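Local coordinates for protein monovalent Na+/H+ antiporter subunit D (Dietzia sp. DQ12-45-1b, PDB 7D3U) that probably acts as an antiporter-like membrane subunit of the Mrp complex, a bacterial pump that exchanges sodium ions for protons across the cell membrane, at residues Leu230-Pro235 / Arg297-Phe302; Ile254-Tyr258 / Ile311-Val315; Gln307-Ile311 / Tyr329-His333; Phe318-Leu323 / Asn561-Pro565. Residue numbers count along the deposited sequence, not the author numbering.

Interaction 1: residues Leu230-Pro235 / Arg297-Phe302; sequences LARAYP and RSILAF
Residues 230-235 run out of the short helix 228-231, with Arg232 the first residue to leave helical angles, and fold into a turn against the first two turns of helix 296-316. The register is fixed at both ends: CA atoms lie 5.0 Å apart for Pro235-Ser298 and also for Ala231-Ala301. Arg297 bends with chi3 near 39° so that its guanidinium meets the backbone leaving the turn; NH2 is 2.7 Å from Pro235 O and NH1 is 3.2 Å from Tyr234 O, while NE forms a salt bridge with Glu348 of helix 320-350. At Ser298 the contact is with the proline ring, Pro235 CG lying 3.6 Å from Ser298 CA. One turn on, Ala301 points at the partner and its small methyl permits the close approach: Ala301 CB lies 3.8 Å from Ala231 CA and 4.0 Å from Pro235 CD, and Leu230 CD2 reaches to 3.7 Å from Ala301 O. Phe302, chi1 near -91°, turns its ring under Ala231, whose CB sits 3.6 Å from the ring centroid and 17° off its normal, a CH-pi contact. The CA-to-CB bond of Arg232 is directed away from helix 296-316, and its guanidinium forms salt bridges with Asp564 of subunit A and Asp103 of subunit C. The break between helices 204-221 and 228-231 is consistent with the interrupted transmembrane helix of Mrp and complex I antiporter-like subunits.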
loop_
_atom_site.group_PDB
_atom_site.type_symbol
_atom_site.label_atom_id
_atom_site.label_comp_id
_atom_site.label_asym_id
_atom_site.label_seq_id
_atom_site.Cartn_x
_atom_site.Cartn_y
_atom_site.Cartn_z
ATOM N N LEU A 230 3.244 4.625 -2.102
ATOM C CA LEU A 230 2.822 3.304 -2.548
ATOM C C LEU A 230 3.252 3.008 -3.974
ATOM O O LEU A 230 3.518 1.847 -4.305
ATOM C CB LEU A 230 1.303 3.168 -2.434
ATOM C CG LEU A 230 0.745 1.770 -2.688
ATOM C CD1 LEU A 230 -0.477 1.539 -1.827
ATOM C CD2 LEU A 230 0.410 1.588 -4.153
ATOM N N ALA A 231 3.322 4.029 -4.826
ATOM C CA ALA A 231 3.803 3.833 -6.184
ATOM C C ALA A 231 5.309 3.625 -6.238
ATOM O O ALA A 231 5.821 3.158 -7.260
ATOM C CB ALA A 231 3.410 5.023 -7.055
ATOM N N ARG A 232 6.027 3.961 -5.168
ATOM C CA ARG A 232 7.476 3.838 -5.121
ATOM C C ARG A 232 7.949 2.802 -4.110
ATOM O O ARG A 232 9.128 2.805 -3.745
ATOM C CB ARG A 232 8.109 5.194 -4.809
ATOM C CG ARG A 232 7.706 6.299 -5.763
ATOM C CD ARG A 232 8.238 6.041 -7.158
ATOM N NE ARG A 232 9.692 5.944 -7.171
ATOM C CZ ARG A 232 10.409 5.656 -8.251
ATOM N NH1 ARG A 232 11.730 5.589 -8.172
ATOM N NH2 ARG A 232 9.807 5.439 -9.411
ATOM N N ALA A 233 7.065 1.925 -3.640
ATOM C CA ALA A 233 7.471 0.897 -2.691
ATOM C C ALA A 233 7.035 -0.487 -3.151
ATOM O O ALA A 233 7.718 -1.478 -2.881
ATOM C CB ALA A 233 6.907 1.192 -1.303
ATOM N N TYR A 234 5.905 -0.566 -3.845
ATOM C CA TYR A 234 5.403 -1.847 -4.327
ATOM C C TYR A 234 6.168 -2.347 -5.550
ATOM O O TYR A 234 6.419 -3.554 -5.650
ATOM C CB TYR A 234 3.907 -1.761 -4.635
ATOM C CG TYR A 234 3.025 -2.002 -3.434
ATOM C CD1 TYR A 234 3.221 -1.298 -2.255
ATOM C CD2 TYR A 234 2.005 -2.939 -3.475
ATOM C CE1 TYR A 234 2.421 -1.515 -1.154
ATOM C CE2 TYR A 234 1.198 -3.162 -2.377
ATOM C CZ TYR A 234 1.411 -2.447 -1.220
ATOM O OH TYR A 234 0.613 -2.664 -0.123
ATOM N N PRO A 235 6.536 -1.488 -6.512
ATOM C CA PRO A 235 7.378 -1.980 -7.615
ATOM C C PRO A 235 8.674 -2.622 -7.156
ATOM O O PRO A 235 9.098 -3.631 -7.731
ATOM C CB PRO A 235 7.638 -0.714 -8.437
ATOM C CG PRO A 235 6.444 0.106 -8.218
ATOM C CD PRO A 235 6.027 -0.133 -6.799
ATOM N N ARG A 297 5.283 -3.605 -13.556
ATOM C CA ARG A 297 4.800 -3.681 -12.184
ATOM C C ARG A 297 4.714 -2.321 -11.509
ATOM O O ARG A 297 4.101 -2.219 -10.443
ATOM C CB ARG A 297 5.690 -4.608 -11.356
ATOM C CG ARG A 297 4.924 -5.399 -10.311
ATOM C CD ARG A 297 5.612 -6.707 -9.987
ATOM N NE ARG A 297 7.061 -6.554 -9.936
ATOM C CZ ARG A 297 7.728 -6.126 -8.871
ATOM N NH1 ARG A 297 7.076 -5.804 -7.764
ATOM N NH2 ARG A 297 9.048 -6.018 -8.915
ATOM N N SER A 298 5.305 -1.283 -12.094
ATOM C CA SER A 298 5.134 0.066 -11.579
ATOM C C SER A 298 3.866 0.727 -12.092
ATOM O O SER A 298 3.405 1.704 -11.494
ATOM C CB SER A 298 6.340 0.933 -11.943
ATOM O OG SER A 298 5.957 2.286 -12.101
ATOM N N ILE A 299 3.301 0.218 -13.186
ATOM C CA ILE A 299 2.006 0.696 -13.653
ATOM C C ILE A 299 0.901 0.216 -12.722
ATOM O O ILE A 299 -0.016 0.974 -12.376
ATOM C CB ILE A 299 1.770 0.233 -15.101
ATOM C CG1 ILE A 299 2.484 1.159 -16.083
ATOM C CG2 ILE A 299 0.290 0.156 -15.404
ATOM C CD1 ILE A 299 2.408 0.699 -17.516
ATOM N N LEU A 300 0.975 -1.046 -12.300
ATOM C CA LEU A 300 -0.060 -1.623 -11.457
ATOM C C LEU A 300 -0.142 -0.957 -10.092
ATOM O O LEU A 300 -1.209 -0.973 -9.481
ATOM C CB LEU A 300 0.172 -3.124 -11.301
ATOM C CG LEU A 300 0.266 -3.902 -12.612
ATOM C CD1 LEU A 300 0.587 -5.358 -12.348
ATOM C CD2 LEU A 300 -1.025 -3.776 -13.392
ATOM N N ALA A 301 0.941 -0.345 -9.609
ATOM C CA ALA A 301 0.867 0.375 -8.340
ATOM C C ALA A 301 -0.022 1.608 -8.461
ATOM O O ALA A 301 -0.925 1.826 -7.640
ATOM C CB ALA A 301 2.270 0.761 -7.877
ATOM N N PHE A 302 0.221 2.435 -9.478
ATOM C CA PHE A 302 -0.643 3.586 -9.705
ATOM C C PHE A 302 -2.064 3.155 -10.041
ATOM O O PHE A 302 -3.027 3.838 -9.670
ATOM C CB PHE A 302 -0.071 4.453 -10.821
ATOM C CG PHE A 302 0.851 5.532 -10.340
ATOM C CD1 PHE A 302 0.376 6.573 -9.565
ATOM C CD2 PHE A 302 2.191 5.511 -10.674
ATOM C CE1 PHE A 302 1.222 7.566 -9.127
ATOM C CE2 PHE A 302 3.040 6.502 -10.240
ATOM C CZ PHE A 302 2.555 7.531 -9.465
#

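Interaction 2: residues Ile254-Tyr258 / Ile311-Val315; sequences IYAIY and ILLGV
At the apolar centre Ile254 and Leu312 meet, Ile254 CD1 lying 3.5 Å from Leu312 CG; Ile254 takes the m,m rotamer, and its CG2 also comes 3.6 Å from Ile311 CG2. One turn further along, Ile257 (m,t) places CG2 3.7 Å from Leu312 CD2. The helical segments run the same way, their axes 7° apart in direction and 10.1 Å apart at closest approach, with CA pairs Ile254-Leu312 at 6.8 Å and Tyr258-Val315 at 6.4 Å. Outward from this core Tyr258, chi1 near -92°, inserts as a knob into the hole formed by Ile311, Leu312, Gly314 and Val315. Val315 CB lies over the ring face, 4.1 Å from the Tyr258 centroid and 13° off the normal. Glycine suits position 314, because an ideal CB there would fall 2.6 Å from Tyr258 OH. At the polar edge Tyr258 OH donates a hydrogen bond of 2.8 Å to Ile311 O, which also accepts from Gly314 N at 2.7 Å, where helix 296-316 is kinked. Two parallel transmembrane helices, with helix 272-292 intervening in sequence, are thus joined by a knob-into-hole contact, that of Tyr258, in the antiporter-type helical bundle.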
loop_
_atom_site.group_PDB
_atom_site.type_symbol
_atom_site.label_atom_id
_atom_site.label_comp_id
_atom_site.label_asym_id
_atom_site.label_seq_id
_atom_site.Cartn_x
_atom_site.Cartn_y
_atom_site.Cartn_z
ATOM N N ILE A 254 -9.125 0.294 3.697
ATOM C CA ILE A 254 -10.426 0.594 3.099
ATOM C C ILE A 254 -11.550 0.098 3.999
ATOM O O ILE A 254 -12.529 0.810 4.254
ATOM C CB ILE A 254 -10.539 -0.023 1.694
ATOM C CG1 ILE A 254 -9.457 0.518 0.767
ATOM C CG2 ILE A 254 -11.908 0.248 1.112
ATOM C CD1 ILE A 254 -9.332 2.001 0.784
ATOM N N TYR A 255 -11.441 -1.150 4.461
ATOM C CA TYR A 255 -12.447 -1.695 5.367
ATOM C C TYR A 255 -12.557 -0.852 6.627
ATOM O O TYR A 255 -13.657 -0.632 7.145
ATOM C CB TYR A 255 -12.113 -3.144 5.717
ATOM C CG TYR A 255 -12.840 -3.662 6.937
ATOM C CD1 TYR A 255 -14.115 -4.195 6.833
ATOM C CD2 TYR A 255 -12.248 -3.627 8.191
ATOM C CE1 TYR A 255 -14.782 -4.670 7.939
ATOM C CE2 TYR A 255 -12.908 -4.099 9.304
ATOM C CZ TYR A 255 -14.176 -4.621 9.173
ATOM O OH TYR A 255 -14.840 -5.095 10.279
ATOM N N ALA A 256 -11.423 -0.371 7.138
ATOM C CA ALA A 256 -11.452 0.456 8.336
ATOM C C ALA A 256 -12.149 1.781 8.078
ATOM O O ALA A 256 -12.934 2.243 8.910
ATOM C CB ALA A 256 -10.035 0.697 8.839
ATOM N N ILE A 257 -11.868 2.416 6.938
ATOM C CA ILE A 257 -12.545 3.667 6.610
ATOM C C ILE A 257 -14.044 3.438 6.504
ATOM O O ILE A 257 -14.848 4.223 7.024
ATOM C CB ILE A 257 -11.975 4.267 5.312
ATOM C CG1 ILE A 257 -10.557 4.783 5.542
ATOM C CG2 ILE A 257 -12.863 5.391 4.816
ATOM C CD1 ILE A 257 -10.006 5.583 4.388
ATOM N N TYR A 258 -14.442 2.346 5.847
ATOM C CA TYR A 258 -15.859 2.022 5.729
ATOM C C TYR A 258 -16.500 1.868 7.100
ATOM O O TYR A 258 -17.513 2.510 7.398
ATOM C CB TYR A 258 -16.037 0.744 4.915
ATOM C CG TYR A 258 -16.243 0.977 3.440
ATOM C CD1 TYR A 258 -15.221 1.479 2.650
ATOM C CD2 TYR A 258 -17.456 0.689 2.836
ATOM C CE1 TYR A 258 -15.402 1.692 1.307
ATOM C CE2 TYR A 258 -17.645 0.899 1.491
ATOM C CZ TYR A 258 -16.616 1.400 0.732
ATOM O OH TYR A 258 -16.795 1.612 -0.611
ATOM N N ILE A 311 -12.879 2.535 -5.040
ATOM C CA ILE A 311 -13.587 1.844 -3.965
ATOM C C ILE A 311 -14.088 2.838 -2.929
ATOM O O ILE A 311 -15.271 2.845 -2.570
ATOM C CB ILE A 311 -12.679 0.782 -3.321
ATOM C CG1 ILE A 311 -12.239 -0.245 -4.357
ATOM C CG2 ILE A 311 -13.401 0.104 -2.185
ATOM C CD1 ILE A 311 -11.104 -1.102 -3.889
ATOM N N LEU A 312 -13.189 3.684 -2.424
ATOM C CA LEU A 312 -13.561 4.637 -1.386
ATOM C C LEU A 312 -14.645 5.596 -1.846
ATOM O O LEU A 312 -15.330 6.185 -1.004
ATOM C CB LEU A 312 -12.334 5.419 -0.928
ATOM C CG LEU A 312 -11.484 4.696 0.111
ATOM C CD1 LEU A 312 -10.265 5.521 0.483
ATOM C CD2 LEU A 312 -12.312 4.365 1.337
ATOM N N LEU A 313 -14.818 5.769 -3.157
ATOM C CA LEU A 313 -15.945 6.553 -3.645
ATOM C C LEU A 313 -17.269 5.940 -3.214
ATOM O O LEU A 313 -18.270 6.650 -3.085
ATOM C CB LEU A 313 -15.880 6.673 -5.165
ATOM C CG LEU A 313 -16.822 7.685 -5.808
ATOM C CD1 LEU A 313 -16.532 9.072 -5.275
ATOM C CD2 LEU A 313 -16.684 7.648 -7.316
ATOM N N GLY A 314 -17.290 4.627 -2.979
ATOM C CA GLY A 314 -18.508 3.986 -2.517
ATOM C C GLY A 314 -18.956 4.464 -1.152
ATOM O O GLY A 314 -20.148 4.416 -0.836
ATOM N N VAL A 315 -18.020 4.925 -0.321
ATOM C CA VAL A 315 -18.391 5.480 0.975
ATOM C C VAL A 315 -18.670 6.977 0.896
ATOM O O VAL A 315 -19.322 7.523 1.796
ATOM C CB VAL A 315 -17.312 5.197 2.037
ATOM C CG1 VAL A 315 -16.004 5.867 1.676
ATOM C CG2 VAL A 315 -17.783 5.657 3.403
#

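Interaction 3: residues Gln307-Ile311 / Tyr329-His333; sequences QIGYI and YLLHH
Both segments are regular helix and pack as the two arms of an antiparallel helical hairpin, since helix 320-350 follows helix 296-316 after a short connection. The axes of 307-311 and 329-333 approach to 9.8 Å at 154° between their directions; the register pairs Gln307 with His333 (CA-CA 7.1 Å) and Ile311 with Leu330 (5.7 Å). Tyr329, chi1 near -146°, inserts between the helices. Its ring lies near parallel to that of Tyr310 (planes at 27°, centroids 5.2 Å apart), slid so far that they barely overlap, and Tyr310 CB sits over its face, 4.2 Å from the centroid. The hydroxyl of Tyr310 itself bonds to Ala411 O. Ile311 (m,t) fills the space between: its CG1 is 3.9 Å from Tyr329 CD1, its CG2 3.6 Å from Leu330 CB, and its CD1 3.4 Å from His333 CD2, at the edge of the imidazole. His333, t at chi1, also touches Lys251 of helix 249-263, so this side of the hairpin faces a third helix. Gln307 (m,m) contributes twice. Its CB lies 3.3 Å from the His333 centroid, 11° off the normal, as a CH-pi contact, and its NE2 donates a hydrogen bond to Tyr329 OH at 2.9 Å.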
loop_
_atom_site.group_PDB
_atom_site.type_symbol
_atom_site.label_atom_id
_atom_site.label_comp_id
_atom_site.label_asym_id
_atom_site.label_seq_id
_atom_site.Cartn_x
_atom_site.Cartn_y
_atom_site.Cartn_z
ATOM N N GLN A 307 -7.764 2.510 -8.354
ATOM C CA GLN A 307 -8.865 1.646 -7.946
ATOM C C GLN A 307 -9.202 1.824 -6.471
ATOM O O GLN A 307 -10.349 1.604 -6.072
ATOM C CB GLN A 307 -8.539 0.187 -8.248
ATOM C CG GLN A 307 -8.245 -0.091 -9.710
ATOM C CD GLN A 307 -9.406 0.247 -10.617
ATOM O OE1 GLN A 307 -9.312 1.142 -11.456
ATOM N NE2 GLN A 307 -10.506 -0.475 -10.463
ATOM N N ILE A 308 -8.227 2.208 -5.646
ATOM C CA ILE A 308 -8.527 2.561 -4.263
ATOM C C ILE A 308 -9.401 3.803 -4.224
ATOM O O ILE A 308 -10.350 3.892 -3.436
ATOM C CB ILE A 308 -7.225 2.757 -3.466
ATOM C CG1 ILE A 308 -6.642 1.406 -3.062
ATOM C CG2 ILE A 308 -7.474 3.612 -2.242
ATOM C CD1 ILE A 308 -7.614 0.531 -2.323
ATOM N N GLY A 309 -9.096 4.780 -5.076
ATOM C CA GLY A 309 -9.992 5.917 -5.219
ATOM C C GLY A 309 -11.371 5.503 -5.694
ATOM O O GLY A 309 -12.379 6.096 -5.303
ATOM N N TYR A 310 -11.429 4.486 -6.553
ATOM C CA TYR A 310 -12.713 3.958 -7.011
ATOM C C TYR A 310 -13.517 3.378 -5.854
ATOM O O TYR A 310 -14.707 3.669 -5.700
ATOM C CB TYR A 310 -12.489 2.883 -8.074
ATOM C CG TYR A 310 -12.682 3.339 -9.497
ATOM C CD1 TYR A 310 -13.934 3.309 -10.089
ATOM C CD2 TYR A 310 -11.609 3.771 -10.257
ATOM C CE1 TYR A 310 -14.113 3.713 -11.389
ATOM C CE2 TYR A 310 -11.778 4.175 -11.558
ATOM C CZ TYR A 310 -13.032 4.145 -12.120
ATOM O OH TYR A 310 -13.201 4.551 -13.421
ATOM N N ILE A 311 -12.879 2.535 -5.040
ATOM C CA ILE A 311 -13.587 1.844 -3.965
ATOM C C ILE A 311 -14.088 2.838 -2.929
ATOM O O ILE A 311 -15.271 2.845 -2.570
ATOM C CB ILE A 311 -12.679 0.782 -3.321
ATOM C CG1 ILE A 311 -12.239 -0.245 -4.357
ATOM C CG2 ILE A 311 -13.401 0.104 -2.185
ATOM C CD1 ILE A 311 -11.104 -1.102 -3.889
ATOM N N TYR A 329 -16.993 -3.510 -5.340
ATOM C CA TYR A 329 -15.785 -3.061 -6.014
ATOM C C TYR A 329 -14.544 -3.441 -5.224
ATOM O O TYR A 329 -13.533 -3.828 -5.808
ATOM C CB TYR A 329 -15.835 -1.551 -6.234
ATOM C CG TYR A 329 -15.165 -1.108 -7.509
ATOM C CD1 TYR A 329 -13.835 -1.405 -7.752
ATOM C CD2 TYR A 329 -15.860 -0.389 -8.467
ATOM C CE1 TYR A 329 -13.217 -1.005 -8.912
ATOM C CE2 TYR A 329 -15.251 0.017 -9.632
ATOM C CZ TYR A 329 -13.929 -0.293 -9.849
ATOM O OH TYR A 329 -13.315 0.110 -11.012
ATOM N N LEU A 330 -14.602 -3.340 -3.898
ATOM C CA LEU A 330 -13.479 -3.761 -3.069
ATOM C C LEU A 330 -13.176 -5.240 -3.275
ATOM O O LEU A 330 -12.035 -5.626 -3.572
ATOM C CB LEU A 330 -13.795 -3.470 -1.603
ATOM C CG LEU A 330 -12.760 -3.798 -0.533
ATOM C CD1 LEU A 330 -11.513 -2.981 -0.753
ATOM C CD2 LEU A 330 -13.340 -3.522 0.838
ATOM N N LEU A 331 -14.201 -6.084 -3.127
ATOM C CA LEU A 331 -13.997 -7.525 -3.225
ATOM C C LEU A 331 -13.572 -7.947 -4.625
ATOM O O LEU A 331 -12.814 -8.909 -4.774
ATOM C CB LEU A 331 -15.266 -8.264 -2.815
ATOM C CG LEU A 331 -15.776 -7.908 -1.423
ATOM C CD1 LEU A 331 -17.097 -8.593 -1.160
ATOM C CD2 LEU A 331 -14.753 -8.295 -0.375
ATOM N N HIS A 332 -14.048 -7.250 -5.657
ATOM C CA HIS A 332 -13.616 -7.567 -7.012
ATOM C C HIS A 332 -12.203 -7.071 -7.281
ATOM O O HIS A 332 -11.394 -7.785 -7.886
ATOM C CB HIS A 332 -14.583 -6.964 -8.026
ATOM C CG HIS A 332 -13.899 -6.276 -9.163
ATOM N ND1 HIS A 332 -13.415 -6.953 -10.261
ATOM C CD2 HIS A 332 -13.615 -4.970 -9.370
ATOM C CE1 HIS A 332 -12.856 -6.093 -11.092
ATOM N NE2 HIS A 332 -12.969 -4.881 -10.580
ATOM N N HIS A 333 -11.886 -5.852 -6.846
ATOM C CA HIS A 333 -10.621 -5.245 -7.220
ATOM C C HIS A 333 -9.453 -5.887 -6.501
ATOM O O HIS A 333 -8.372 -5.994 -7.081
ATOM C CB HIS A 333 -10.625 -3.749 -6.931
ATOM C CG HIS A 333 -9.253 -3.173 -6.784
ATOM N ND1 HIS A 333 -8.289 -3.300 -7.760
ATOM C CD2 HIS A 333 -8.673 -2.494 -5.768
ATOM C CE1 HIS A 333 -7.177 -2.714 -7.355
ATOM N NE2 HIS A 333 -7.384 -2.215 -6.150
#

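Interaction 4: residues Phe318-Leu323 / Asn561-Pro565; sequences FGPIGL and NLYDP
Here the start of the long helix 320-350 is packed against the connection between helices 549-559 and 566-572, joining the antiporter bundle to the C-terminal end of the chain. Residues 318-319 are loop, Phe318 being extended (phi/psi -50°/136°), and 561-565 have no regular structure; CA atoms come closest at Gly319-Tyr563, 5.9 Å, and at Leu323-Leu562, 7.7 Å. Tyr563 has the largest buried area. With chi1 near 68° (p), it turns a face of its ring to Pro320, whose CB is 4.2 Å from the centroid and 26° off the normal, a CH-pi contact, while Phe318 CE2 is 3.8 Å from Tyr563 CA. Gly319 (phi 153°, psi -179°) has backbone angles that call for glycine and bring the chain into the helix, where Leu323 N makes a weak hydrogen bond of 3.3 Å to Gly319 O. Leu323 (m,t) points at the loop, its CD1 3.7 Å from Tyr563 CB and at the edge of that ring. Leu562 (m,t) answers from the other segment and also touches Tyr258 and Ala262 of helix 249-263. Hydrogen bonding between the segments is absent, so shape and apolar contact hold them together, down to Leu323 CD1 at 3.7 Å from Leu562 CB.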
loop_
_atom_site.group_PDB
_atom_site.type_symbol
_atom_site.label_atom_id
_atom_site.label_comp_id
_atom_site.label_asym_id
_atom_site.label_seq_id
_atom_site.Cartn_x
_atom_site.Cartn_y
_atom_site.Cartn_z
ATOM N N PHE A 318 -22.637 7.472 0.285
ATOM C CA PHE A 318 -23.253 6.685 1.346
ATOM C C PHE A 318 -24.738 6.466 1.096
ATOM O O PHE A 318 -25.461 7.385 0.708
ATOM C CB PHE A 318 -23.042 7.379 2.690
ATOM C CG PHE A 318 -22.907 6.432 3.842
ATOM C CD1 PHE A 318 -21.674 5.909 4.181
ATOM C CD2 PHE A 318 -24.011 6.067 4.586
ATOM C CE1 PHE A 318 -21.546 5.039 5.240
ATOM C CE2 PHE A 318 -23.889 5.198 5.646
ATOM C CZ PHE A 318 -22.655 4.683 5.973
ATOM N N GLY A 319 -25.183 5.235 1.325
ATOM C CA GLY A 319 -26.544 4.845 1.065
ATOM C C GLY A 319 -26.631 3.365 0.763
ATOM O O GLY A 319 -25.628 2.646 0.788
ATOM N N PRO A 320 -27.838 2.877 0.475
ATOM C CA PRO A 320 -27.983 1.446 0.174
ATOM C C PRO A 320 -27.283 1.028 -1.105
ATOM O O PRO A 320 -26.835 -0.120 -1.205
ATOM C CB PRO A 320 -29.504 1.257 0.073
ATOM C CG PRO A 320 -30.100 2.473 0.714
ATOM C CD PRO A 320 -29.129 3.577 0.471
ATOM N N ILE A 321 -27.170 1.920 -2.084
ATOM C CA ILE A 321 -26.602 1.559 -3.378
ATOM C C ILE A 321 -25.115 1.874 -3.445
ATOM O O ILE A 321 -24.330 1.078 -3.968
ATOM C CB ILE A 321 -27.379 2.269 -4.500
ATOM C CG1 ILE A 321 -28.882 2.095 -4.290
ATOM C CG2 ILE A 321 -26.965 1.727 -5.853
ATOM C CD1 ILE A 321 -29.727 2.917 -5.231
ATOM N N GLY A 322 -24.709 3.035 -2.930
ATOM C CA GLY A 322 -23.303 3.400 -2.976
ATOM C C GLY A 322 -22.430 2.459 -2.170
ATOM O O GLY A 322 -21.351 2.066 -2.616
ATOM N N LEU A 323 -22.890 2.075 -0.979
ATOM C CA LEU A 323 -22.117 1.153 -0.154
ATOM C C LEU A 323 -22.040 -0.227 -0.790
ATOM O O LEU A 323 -20.994 -0.882 -0.734
ATOM C CB LEU A 323 -22.724 1.065 1.243
ATOM C CG LEU A 323 -22.417 2.220 2.189
ATOM C CD1 LEU A 323 -23.325 2.151 3.395
ATOM C CD2 LEU A 323 -20.963 2.182 2.613
ATOM N N ASN A 561 -25.261 -3.580 6.790
ATOM C CA ASN A 561 -24.636 -3.477 8.098
ATOM C C ASN A 561 -23.895 -2.163 8.289
ATOM O O ASN A 561 -23.338 -1.932 9.366
ATOM C CB ASN A 561 -23.675 -4.647 8.313
ATOM C CG ASN A 561 -24.395 -5.962 8.488
ATOM O OD1 ASN A 561 -25.542 -5.999 8.933
ATOM N ND2 ASN A 561 -23.731 -7.051 8.131
ATOM N N LEU A 562 -23.868 -1.305 7.271
ATOM C CA LEU A 562 -23.189 -0.020 7.342
ATOM C C LEU A 562 -24.151 1.157 7.286
ATOM O O LEU A 562 -24.033 2.083 8.092
ATOM C CB LEU A 562 -22.159 0.092 6.211
ATOM C CG LEU A 562 -21.065 -0.975 6.200
ATOM C CD1 LEU A 562 -20.076 -0.715 5.083
ATOM C CD2 LEU A 562 -20.359 -1.021 7.538
ATOM N N TYR A 563 -25.108 1.152 6.359
ATOM C CA TYR A 563 -26.096 2.222 6.327
ATOM C C TYR A 563 -27.181 2.046 7.379
ATOM O O TYR A 563 -28.106 2.863 7.435
ATOM C CB TYR A 563 -26.720 2.347 4.929
ATOM C CG TYR A 563 -27.612 1.207 4.470
ATOM C CD1 TYR A 563 -28.881 1.021 5.005
ATOM C CD2 TYR A 563 -27.198 0.345 3.465
ATOM C CE1 TYR A 563 -29.694 -0.009 4.575
ATOM C CE2 TYR A 563 -28.006 -0.684 3.027
ATOM C CZ TYR A 563 -29.251 -0.857 3.586
ATOM O OH TYR A 563 -30.058 -1.882 3.151
ATOM N N ASP A 564 -27.087 1.009 8.211
ATOM C CA ASP A 564 -28.037 0.785 9.300
ATOM C C ASP A 564 -27.336 -0.026 10.379
ATOM O O ASP A 564 -27.573 -1.228 10.537
ATOM C CB ASP A 564 -29.287 0.069 8.794
ATOM C CG ASP A 564 -30.446 0.164 9.762
ATOM O OD1 ASP A 564 -30.327 -0.359 10.890
ATOM O OD2 ASP A 564 -31.476 0.767 9.397
ATOM N N PRO A 565 -26.458 0.611 11.151
ATOM C CA PRO A 565 -25.634 -0.140 12.101
ATOM C C PRO A 565 -26.340 -0.414 13.416
ATOM O O PRO A 565 -25.694 -0.777 14.403
ATOM C CB PRO A 565 -24.426 0.778 12.298
ATOM C CG PRO A 565 -25.004 2.142 12.171
ATOM C CD PRO A 565 -26.132 2.048 11.165
#

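In the fold
Helix 296-316 runs through interactions 1, 3 and 2 in turn, and helix 320-350 connects 3 with 4. Interactions 2 and 3 share Ile311 and have centres 9 Å apart; Ile254 ties them, its CG1 lying 3.6 Å from Ile308 CD1 and its CG2 3.7 Å from Leu330 CD1. Tyr258 joins interactions 2 and 4, with centres 11 Å apart, through Leu562 CD1 at 3.7 Å from Tyr258 CD2. Interaction 1 touches none of the others: its nearest atoms are about 5 Å from interaction 3, and its centre is about 31 Å from that of interaction 4. A bound molecule of the detergent dodecyl maltoside lies about 4 Å from the side chain of Ile257.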